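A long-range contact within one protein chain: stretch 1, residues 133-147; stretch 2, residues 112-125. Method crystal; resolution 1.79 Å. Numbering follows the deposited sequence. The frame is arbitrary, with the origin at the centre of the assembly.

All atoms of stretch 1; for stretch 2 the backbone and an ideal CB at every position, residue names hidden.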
ATOM      1  N   TYR A 133      25.433  18.722  12.298  1.00 15.19           N
ATOM      2  CA  TYR A 133      24.452  19.716  11.925  1.00 15.75           C
ATOM      3  C   TYR A 133      23.377  19.744  13.000  1.00 16.43           C
ATOM      4  O   TYR A 133      23.193  18.770  13.732  1.00 17.89           O
ATOM      5  CB  TYR A 133      23.860  19.411  10.542  1.00 15.17           C
ATOM      6  CG  TYR A 133      23.144  18.068  10.422  1.00 14.33           C
ATOM      7  CD1 TYR A 133      23.851  16.884  10.239  1.00 15.98           C
ATOM      8  CD2 TYR A 133      21.751  17.991  10.456  1.00 14.02           C
ATOM      9  CE1 TYR A 133      23.194  15.668  10.122  1.00 16.94           C
ATOM     10  CE2 TYR A 133      21.092  16.765  10.337  1.00 15.27           C
ATOM     11  CZ  TYR A 133      21.816  15.613  10.176  1.00 16.46           C
ATOM     12  OH  TYR A 133      21.169  14.398  10.052  1.00 16.54           O
ATOM     13  N   ASN A 134      22.663  20.878  13.087  1.00 14.99           N
ATOM     14  CA  ASN A 134      21.645  21.060  14.107  1.00 14.52           C
ATOM     15  C   ASN A 134      20.286  21.032  13.453  1.00 15.87           C
ATOM     16  O   ASN A 134      19.755  19.941  13.172  1.00 14.72           O
ATOM     17  CB  ASN A 134      21.892  22.359  14.897  1.00 17.46           C
ATOM     18  CG  ASN A 134      23.262  22.411  15.554  1.00 20.35           C
ATOM     19  OD1 ASN A 134      23.991  23.394  15.396  1.00 19.90           O
ATOM     20  ND2 ASN A 134      23.609  21.374  16.315  1.00 19.39           N
ATOM     21  N   SER A 135      19.645  22.174  13.215  1.00 15.98           N
ATOM     22  CA  SER A 135      18.286  22.222  12.702  1.00 15.04           C
ATOM     23  C   SER A 135      18.197  23.259  11.594  1.00 15.38           C
ATOM     24  O   SER A 135      19.056  24.133  11.459  1.00 16.56           O
ATOM     25  CB  SER A 135      17.302  22.540  13.837  1.00 16.11           C
ATOM     26  OG  SER A 135      17.246  21.428  14.717  1.00 16.68           O
ATOM     27  N   ASN A 136      17.129  23.161  10.801  1.00 14.75           N
ATOM     28  CA  ASN A 136      16.896  24.097   9.703  1.00 16.07           C
ATOM     29  C   ASN A 136      18.099  24.167   8.775  1.00 16.68           C
ATOM     30  O   ASN A 136      18.504  25.240   8.327  1.00 18.91           O
ATOM     31  CB  ASN A 136      16.545  25.483  10.236  1.00 16.55           C
ATOM     32  CG  ASN A 136      15.529  26.204   9.368  1.00 19.00           C
ATOM     33  OD1 ASN A 136      14.338  26.256   9.684  1.00 20.75           O
ATOM     34  ND2 ASN A 136      16.003  26.775   8.271  1.00 19.82           N
ATOM     35  N   THR A 137      18.682  23.008   8.487  1.00 14.68           N
ATOM     36  CA  THR A 137      19.883  22.915   7.676  1.00 15.61           C
ATOM     37  C   THR A 137      19.543  22.247   6.356  1.00 14.87           C
ATOM     38  O   THR A 137      19.025  21.125   6.343  1.00 15.51           O
ATOM     39  CB  THR A 137      20.960  22.109   8.400  1.00 20.78           C
ATOM     40  OG1 THR A 137      21.097  22.618   9.717  1.00 27.55           O
ATOM     41  CG2 THR A 137      22.284  22.237   7.690  1.00 18.85           C
ATOM     42  N   THR A 138      19.853  22.922   5.253  1.00 15.51           N
ATOM     43  CA  THR A 138      19.731  22.348   3.917  1.00 14.39           C
ATOM     44  C   THR A 138      21.139  22.175   3.365  1.00 15.44           C
ATOM     45  O   THR A 138      21.919  23.138   3.329  1.00 15.80           O
ATOM     46  CB  THR A 138      18.862  23.224   3.007  1.00 18.73           C
ATOM     47  OG1 THR A 138      17.510  23.209   3.493  1.00 18.27           O
ATOM     48  CG2 THR A 138      18.860  22.698   1.570  1.00 19.07           C
ATOM     49  N   ILE A 139      21.457  20.942   2.955  1.00 15.46           N
ATOM     50  CA  ILE A 139      22.751  20.569   2.389  1.00 15.44           C
ATOM     51  C   ILE A 139      22.461  19.851   1.080  1.00 17.71           C
ATOM     52  O   ILE A 139      21.701  18.877   1.069  1.00 18.92           O
ATOM     53  CB  ILE A 139      23.553  19.649   3.327  1.00 16.74           C
ATOM     54  CG1 ILE A 139      23.667  20.240   4.730  1.00 19.58           C
ATOM     55  CG2 ILE A 139      24.924  19.362   2.724  1.00 19.79           C
ATOM     56  CD1 ILE A 139      24.235  19.273   5.752  1.00 22.48           C
ATOM     57  N   GLU A 140      23.039  20.334  -0.022  1.00 17.08           N
ATOM     58  CA  GLU A 140      22.728  19.823  -1.353  1.00 14.94           C
ATOM     59  C   GLU A 140      24.019  19.586  -2.131  1.00 14.53           C
ATOM     60  O   GLU A 140      24.771  20.532  -2.391  1.00 16.32           O
ATOM     61  CB  GLU A 140      21.824  20.803  -2.119  1.00 20.60           C
ATOM     62  CG  GLU A 140      21.481  20.363  -3.557  1.00 26.09           C
ATOM     63  CD  GLU A 140      20.736  21.435  -4.352  1.00 34.88           C
ATOM     64  OE1 GLU A 140      20.168  22.355  -3.733  1.00 37.87           O
ATOM     65  OE2 GLU A 140      20.707  21.343  -5.598  1.00 37.58           O
ATOM     66  N   GLY A 141      24.272  18.329  -2.506  1.00 14.94           N
ATOM     67  CA  GLY A 141      25.252  18.007  -3.516  1.00 15.36           C
ATOM     68  C   GLY A 141      24.558  17.717  -4.843  1.00 17.35           C
ATOM     69  O   GLY A 141      23.335  17.749  -4.950  1.00 16.76           O
ATOM     70  N   THR A 142      25.362  17.424  -5.876  1.00 17.75           N
ATOM     71  CA  THR A 142      24.782  17.077  -7.175  1.00 17.79           C
ATOM     72  C   THR A 142      24.698  15.578  -7.419  1.00 18.65           C
ATOM     73  O   THR A 142      24.186  15.159  -8.469  1.00 16.80           O
ATOM     74  CB  THR A 142      25.565  17.721  -8.324  1.00 19.91           C
ATOM     75  OG1 THR A 142      26.932  17.288  -8.288  1.00 20.36           O
ATOM     76  CG2 THR A 142      25.478  19.237  -8.274  1.00 21.54           C
ATOM     77  N   GLY A 143      25.151  14.763  -6.482  1.00 16.87           N
ATOM     78  CA  GLY A 143      25.058  13.331  -6.631  1.00 15.81           C
ATOM     79  C   GLY A 143      26.075  12.620  -5.763  1.00 14.95           C
ATOM     80  O   GLY A 143      27.096  13.189  -5.346  1.00 14.64           O
ATOM     81  N   GLU A 144      25.784  11.339  -5.518  1.00 14.82           N
ATOM     82  CA  GLU A 144      26.467  10.527  -4.521  1.00 15.63           C
ATOM     83  C   GLU A 144      27.800   9.960  -4.997  1.00 17.44           C
ATOM     84  O   GLU A 144      28.556   9.439  -4.176  1.00 18.07           O
ATOM     85  CB  GLU A 144      25.550   9.382  -4.086  1.00 17.30           C
ATOM     86  CG  GLU A 144      24.161   9.826  -3.594  1.00 18.04           C
ATOM     87  CD  GLU A 144      23.059   9.728  -4.675  1.00 18.58           C
ATOM     88  OE1 GLU A 144      23.222  10.338  -5.764  1.00 17.39           O
ATOM     89  OE2 GLU A 144      22.037   9.033  -4.413  1.00 19.13           O
ATOM     90  N   LEU A 145      28.124  10.044  -6.283  1.00 16.81           N
ATOM     91  CA  LEU A 145      29.432   9.564  -6.731  1.00 15.90           C
ATOM     92  C   LEU A 145      30.530  10.568  -6.444  1.00 19.94           C
ATOM     93  O   LEU A 145      31.668  10.176  -6.155  1.00 21.82           O
ATOM     94  CB  LEU A 145      29.424   9.284  -8.232  1.00 19.37           C
ATOM     95  CG  LEU A 145      28.511   8.170  -8.719  1.00 21.85           C
ATOM     96  CD1 LEU A 145      28.632   8.068 -10.241  1.00 22.03           C
ATOM     97  CD2 LEU A 145      28.849   6.839  -8.045  1.00 22.44           C
ATOM     98  N   ASP A 146      30.224  11.858  -6.544  1.00 18.87           N
ATOM     99  CA  ASP A 146      31.248  12.885  -6.613  1.00 20.54           C
ATOM    100  C   ASP A 146      31.193  13.910  -5.499  1.00 20.68           C
ATOM    101  O   ASP A 146      32.132  14.712  -5.385  1.00 19.59           O
ATOM    102  CB  ASP A 146      31.160  13.616  -7.954  1.00 23.47           C
ATOM    103  CG  ASP A 146      31.432  12.688  -9.132  1.00 27.26           C
ATOM    104  OD1 ASP A 146      32.228  11.728  -8.985  1.00 29.05           O
ATOM    105  OD2 ASP A 146      30.852  12.923 -10.196  1.00 28.72           O
ATOM    106  N   CYS A 147      30.148  13.900  -4.675  1.00 16.21           N
ATOM    107  CA  CYS A 147      29.932  14.906  -3.639  1.00 15.15           C
ATOM    108  C   CYS A 147      29.842  14.228  -2.281  1.00 15.09           C
ATOM    109  O   CYS A 147      29.109  13.251  -2.127  1.00 15.16           O
ATOM    110  CB  CYS A 147      28.638  15.694  -3.882  1.00 17.35           C
ATOM    111  SG  CYS A 147      28.602  16.523  -5.478  1.00 22.14           S
ATOM    112  N   UNK A 112      30.477  26.025   7.853  1.00 20.89           N
ATOM    113  CA  UNK A 112      29.358  26.329   6.959  1.00 20.86           C
ATOM    114  C   UNK A 112      28.105  25.577   7.401  1.00 19.34           C
ATOM    115  O   UNK A 112      26.993  26.077   7.218  1.00 21.36           O
ATOM    116  CB  UNK A 112      29.710  25.971   5.514  1.00 20.86           C
ATOM    117  N   UNK A 113      28.253  24.404   8.022  1.00 18.01           N
ATOM    118  CA  UNK A 113      27.075  23.654   8.455  1.00 18.92           C
ATOM    119  C   UNK A 113      26.282  24.371   9.541  1.00 22.32           C
ATOM    120  O   UNK A 113      25.076  24.126   9.675  1.00 22.75           O
ATOM    121  CB  UNK A 113      27.497  22.273   8.961  1.00 18.92           C
ATOM    122  N   UNK A 114      26.913  25.239  10.319  1.00 22.75           N
ATOM    123  CA  UNK A 114      26.197  25.964  11.369  1.00 25.27           C
ATOM    124  C   UNK A 114      26.057  27.449  11.041  1.00 23.65           C
ATOM    125  O   UNK A 114      25.747  28.244  11.921  1.00 25.73           O
ATOM    126  CB  UNK A 114      26.916  25.795  12.709  1.00 25.27           C
ATOM    127  N   UNK A 115      26.259  27.830   9.780  1.00 20.84           N
ATOM    128  CA  UNK A 115      26.222  29.234   9.368  1.00 22.07           C
ATOM    129  C   UNK A 115      24.806  29.762   9.159  1.00 25.17           C
ATOM    130  O   UNK A 115      24.613  30.981   9.080  1.00 26.67           O
ATOM    131  CB  UNK A 115      27.025  29.414   8.078  1.00 22.07           C
ATOM    132  N   UNK A 116      23.830  28.883   9.008  1.00 22.85           N
ATOM    133  CA  UNK A 116      22.507  29.301   8.594  1.00 24.01           C
ATOM    134  C   UNK A 116      22.327  29.430   7.098  1.00 25.10           C
ATOM    135  O   UNK A 116      21.202  29.698   6.645  1.00 26.82           O
ATOM    136  CB  UNK A 116      22.171  30.640   9.254  1.00 24.01           C
ATOM    137  N   UNK A 117      23.390  29.260   6.311  1.00 20.50           N
ATOM    138  CA  UNK A 117      23.265  29.252   4.859  1.00 19.89           C
ATOM    139  C   UNK A 117      22.838  27.874   4.367  1.00 20.09           C
ATOM    140  O   UNK A 117      23.078  26.854   5.015  1.00 18.33           O
ATOM    141  CB  UNK A 117      24.584  29.666   4.204  1.00 19.89           C
ATOM    142  N   UNK A 118      22.213  27.856   3.189  1.00 17.59           N
ATOM    143  CA  UNK A 118      22.178  26.636   2.398  1.00 17.77           C
ATOM    144  C   UNK A 118      23.610  26.263   2.039  1.00 18.38           C
ATOM    145  O   UNK A 118      24.411  27.123   1.669  1.00 18.43           O
ATOM    146  CB  UNK A 118      21.319  26.808   1.144  1.00 17.77           C
ATOM    147  N   UNK A 119      23.941  24.987   2.172  1.00 16.88           N
ATOM    148  CA  UNK A 119      25.297  24.492   1.943  1.00 17.32           C
ATOM    149  C   UNK A 119      25.292  23.649   0.682  1.00 17.42           C
ATOM    150  O   UNK A 119      24.576  22.644   0.610  1.00 16.66           O
ATOM    151  CB  UNK A 119      25.808  23.686   3.138  1.00 17.32           C
ATOM    152  N   UNK A 120      26.122  24.034  -0.286  1.00 18.62           N
ATOM    153  CA  UNK A 120      26.333  23.263  -1.500  1.00 16.97           C
ATOM    154  C   UNK A 120      27.637  22.477  -1.411  1.00 18.50           C
ATOM    155  O   UNK A 120      28.689  23.032  -1.070  1.00 20.19           O
ATOM    156  CB  UNK A 120      26.344  24.181  -2.724  1.00 16.97           C
ATOM    157  N   UNK A 121      27.565  21.192  -1.725  1.00 16.69           N
ATOM    158  CA  UNK A 121      28.737  20.326  -1.776  1.00 17.80           C
ATOM    159  C   UNK A 121      29.127  20.099  -3.231  1.00 18.91           C
ATOM    160  O   UNK A 121      28.305  19.657  -4.038  1.00 16.83           O
ATOM    161  CB  UNK A 121      28.468  18.995  -1.071  1.00 17.80           C
ATOM    162  N   UNK A 122      30.386  20.388  -3.563  1.00 20.02           N
ATOM    163  CA  UNK A 122      30.820  20.458  -4.954  1.00 20.76           C
ATOM    164  C   UNK A 122      31.923  19.470  -5.300  1.00 20.05           C
ATOM    165  O   UNK A 122      32.526  19.571  -6.375  1.00 21.79           O
ATOM    166  CB  UNK A 122      31.298  21.877  -5.271  1.00 20.76           C
ATOM    167  N   UNK A 123      32.193  18.523  -4.420  1.00 19.25           N
ATOM    168  CA  UNK A 123      33.203  17.516  -4.655  1.00 20.10           C
ATOM    169  C   UNK A 123      33.365  16.733  -3.373  1.00 19.41           C
ATOM    170  O   UNK A 123      32.487  16.770  -2.513  1.00 16.63           O
ATOM    171  CB  UNK A 123      34.527  18.134  -5.108  1.00 20.10           C
ATOM    172  N   UNK A 124      34.488  16.034  -3.252  1.00 17.79           N
ATOM    173  CA  UNK A 124      34.776  15.254  -2.057  1.00 19.03           C
ATOM    174  C   UNK A 124      35.636  16.077  -1.110  1.00 20.42           C
ATOM    175  O   UNK A 124      36.654  16.664  -1.513  1.00 19.87           O
ATOM    176  CB  UNK A 124      35.471  13.939  -2.416  1.00 19.03           C
ATOM    177  N   UNK A 125      35.219  16.112   0.140  1.00 20.03           N
ATOM    178  CA  UNK A 125      35.950  16.788   1.198  1.00 18.64           C
ATOM    179  C   UNK A 125      36.386  15.735   2.206  1.00 20.01           C
ATOM    180  O   UNK A 125      35.592  14.866   2.575  1.00 19.61           O
ATOM    181  CB  UNK A 125      35.103  17.877   1.859  1.00 18.64           C
TER

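Stretch 2 leaves a helix, turns, and runs as a strand parallel to strand 138-141 of stretch 1. At position 112 the ideal CB finds nothing of stretch 1 nearby, so the contact sets no preference; the residue is Val112. Position 113 points its CB toward stretch 1, 4.9 Å from Tyr133 CB, with Thr137 CG2 and Ile139 CD1 a little farther. A mid-sized apolar side chain, Leu, Ile or Met, would fill this space. It is Leu113, whose CD2 reaches Ile139 CD1 at 3.5 Å; a water links its carbonyl to Asn134 N and Thr137 OG1.

Position 114 points sideways, its CB 4.6 Å from Asn134 OD1, and many residues would do. Ile114 brings CG2 to 3.7 Å from Asn134 OD1. Position 115 is out of reach of stretch 1; Ser115 instead donates from OG to Val112 O. At 116, phi/psi of 85/-5 would jam a CB against the preceding carbonyl, which calls for glycine, and Gly116 is found. Position 117 points away and is Cys117.

Position 118 points sideways, near Thr138, but Glu140 extends its carboxylate within range of a long side chain. A basic residue suits, Lys or Arg. Lys118, with all four chi angles t, places NZ 2.6 Å from Glu140 OE1 in a salt bridge, its CG 4.0 Å from Thr138 CG2.

Position 119 pairs with Ile139 on the same face of the sheet, the ideal CB 4.4 Å from Ile139 CG1. Val, Ile or Leu would fit; it is Val119. Val119 N donates to Thr138 O (3.0 Å) and Val119 O accepts from Glu140 N (2.8 Å), two rungs of the parallel ladder.

Position 120 shares the opposite face with Glu140, so a long polar or basic side chain is plausible. Arg120 folds back, its first three chi angles m, and NH1 donates to Glu140 O at 3.0 Å. That carbonyl lies at the guanidinium edge and also accepts from the amide of 121.

Position 121 returns to the Ile139 face, where Gly141 offers no side chain and Cys147 CB lies 4.3 Å from the ideal CB. A branched apolar residue can use this room. Leu121 sets CD1 3.7 Å from Ile139 CG2.

Position 122 points away and tolerates much; it is Asn122. At 123, phi/psi of 172/-161 favours glycine, and Gly123 brings CA to 3.1 Å from Asp146 O. Position 124 points sideways beside Asp146 O; an apolar chain could turn inward, as Leu124 does, CD2 3.9 Å from Cys147 C. Position 125 lies beyond contact; Tyr125 accepts from Asn122 N through OH.

Stretch 2, residues 112-125: VLISGCKVRLNGLY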
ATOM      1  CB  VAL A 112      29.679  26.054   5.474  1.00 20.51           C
ATOM      2  CG1 VAL A 112      30.866  26.904   5.009  1.00 19.91           C
ATOM      3  CG2 VAL A 112      29.910  24.593   5.197  1.00 20.41           C
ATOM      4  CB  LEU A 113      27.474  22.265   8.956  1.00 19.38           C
ATOM      5  CG  LEU A 113      27.997  21.319   7.882  1.00 20.59           C
ATOM      6  CD1 LEU A 113      28.270  19.949   8.470  1.00 21.21           C
ATOM      7  CD2 LEU A 113      27.033  21.210   6.705  1.00 22.29           C
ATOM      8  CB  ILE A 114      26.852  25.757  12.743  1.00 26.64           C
ATOM      9  CG1 ILE A 114      28.287  26.298  12.753  1.00 29.68           C
ATOM     10  CG2 ILE A 114      26.800  24.296  13.090  1.00 29.45           C
ATOM     11  CD1 ILE A 114      28.923  26.322  14.147  1.00 32.64           C
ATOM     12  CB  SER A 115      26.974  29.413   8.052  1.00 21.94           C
ATOM     13  OG  SER A 115      26.279  28.727   7.021  1.00 22.79           O
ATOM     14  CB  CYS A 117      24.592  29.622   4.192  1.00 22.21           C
ATOM     15  SG  CYS A 117      25.334  31.152   4.806  1.00 26.06           S
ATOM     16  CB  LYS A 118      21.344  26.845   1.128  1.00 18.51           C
ATOM     17  CG  LYS A 118      21.298  25.623   0.223  1.00 18.77           C
ATOM     18  CD  LYS A 118      20.399  25.831  -1.000  1.00 21.06           C
ATOM     19  CE  LYS A 118      20.365  24.571  -1.848  1.00 23.48           C
ATOM     20  NZ  LYS A 118      19.463  24.746  -3.024  1.00 26.13           N
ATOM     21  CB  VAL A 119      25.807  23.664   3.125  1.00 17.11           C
ATOM     22  CG1 VAL A 119      27.179  23.089   2.802  1.00 20.44           C
ATOM     23  CG2 VAL A 119      25.896  24.522   4.363  1.00 17.81           C
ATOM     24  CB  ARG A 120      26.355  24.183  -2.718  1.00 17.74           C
ATOM     25  CG  ARG A 120      24.967  24.713  -3.090  1.00 21.21           C
ATOM     26  CD  ARG A 120      24.141  23.684  -3.889  1.00 24.49           C
ATOM     27  NE  ARG A 120      24.633  23.647  -5.267  1.00 25.85           N
ATOM     28  CZ  ARG A 120      25.376  22.677  -5.789  1.00 27.08           C
ATOM     29  NH1 ARG A 120      25.699  21.590  -5.077  1.00 27.35           N
ATOM     30  NH2 ARG A 120      25.800  22.795  -7.047  1.00 27.89           N
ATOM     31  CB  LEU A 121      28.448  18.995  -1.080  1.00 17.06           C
ATOM     32  CG  LEU A 121      27.992  19.120   0.383  1.00 18.75           C
ATOM     33  CD1 LEU A 121      27.752  17.739   1.008  1.00 20.87           C
ATOM     34  CD2 LEU A 121      28.967  19.936   1.238  1.00 19.38           C
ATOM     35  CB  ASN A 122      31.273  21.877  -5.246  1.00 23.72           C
ATOM     36  CG  ASN A 122      30.224  22.880  -4.875  1.00 24.49           C
ATOM     37  OD1 ASN A 122      29.037  22.668  -5.148  1.00 22.23           O
ATOM     38  ND2 ASN A 122      30.637  23.961  -4.226  1.00 25.34           N
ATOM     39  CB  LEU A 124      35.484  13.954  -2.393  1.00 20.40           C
ATOM     40  CG  LEU A 124      34.665  13.022  -3.282  1.00 24.88           C
ATOM     41  CD1 LEU A 124      35.546  11.861  -3.765  1.00 28.84           C
ATOM     42  CD2 LEU A 124      33.400  12.545  -2.558  1.00 22.85           C
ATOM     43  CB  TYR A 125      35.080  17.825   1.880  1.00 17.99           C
ATOM     44  CG  TYR A 125      34.391  18.785   0.947  1.00 18.24           C
ATOM     45  CD1 TYR A 125      35.002  19.965   0.541  1.00 17.72           C
ATOM     46  CD2 TYR A 125      33.120  18.508   0.470  1.00 17.96           C
ATOM     47  CE1 TYR A 125      34.349  20.859  -0.312  1.00 20.50           C
ATOM     48  CE2 TYR A 125      32.455  19.391  -0.376  1.00 17.69           C
ATOM     49  CZ  TYR A 125      33.062  20.550  -0.761  1.00 19.08           C
ATOM     50  OH  TYR A 125      32.390  21.400  -1.609  1.00 21.10           O
TER
HETATM   51  O   HOH W   1      23.123  23.044  11.320  1.00 17.45           O
HETATM   52  O   HOH W   2      19.283  27.779   7.111  1.00 36.58           O
HETATM   53  O   HOH W   3      20.735  25.635   5.688  1.00 19.22           O
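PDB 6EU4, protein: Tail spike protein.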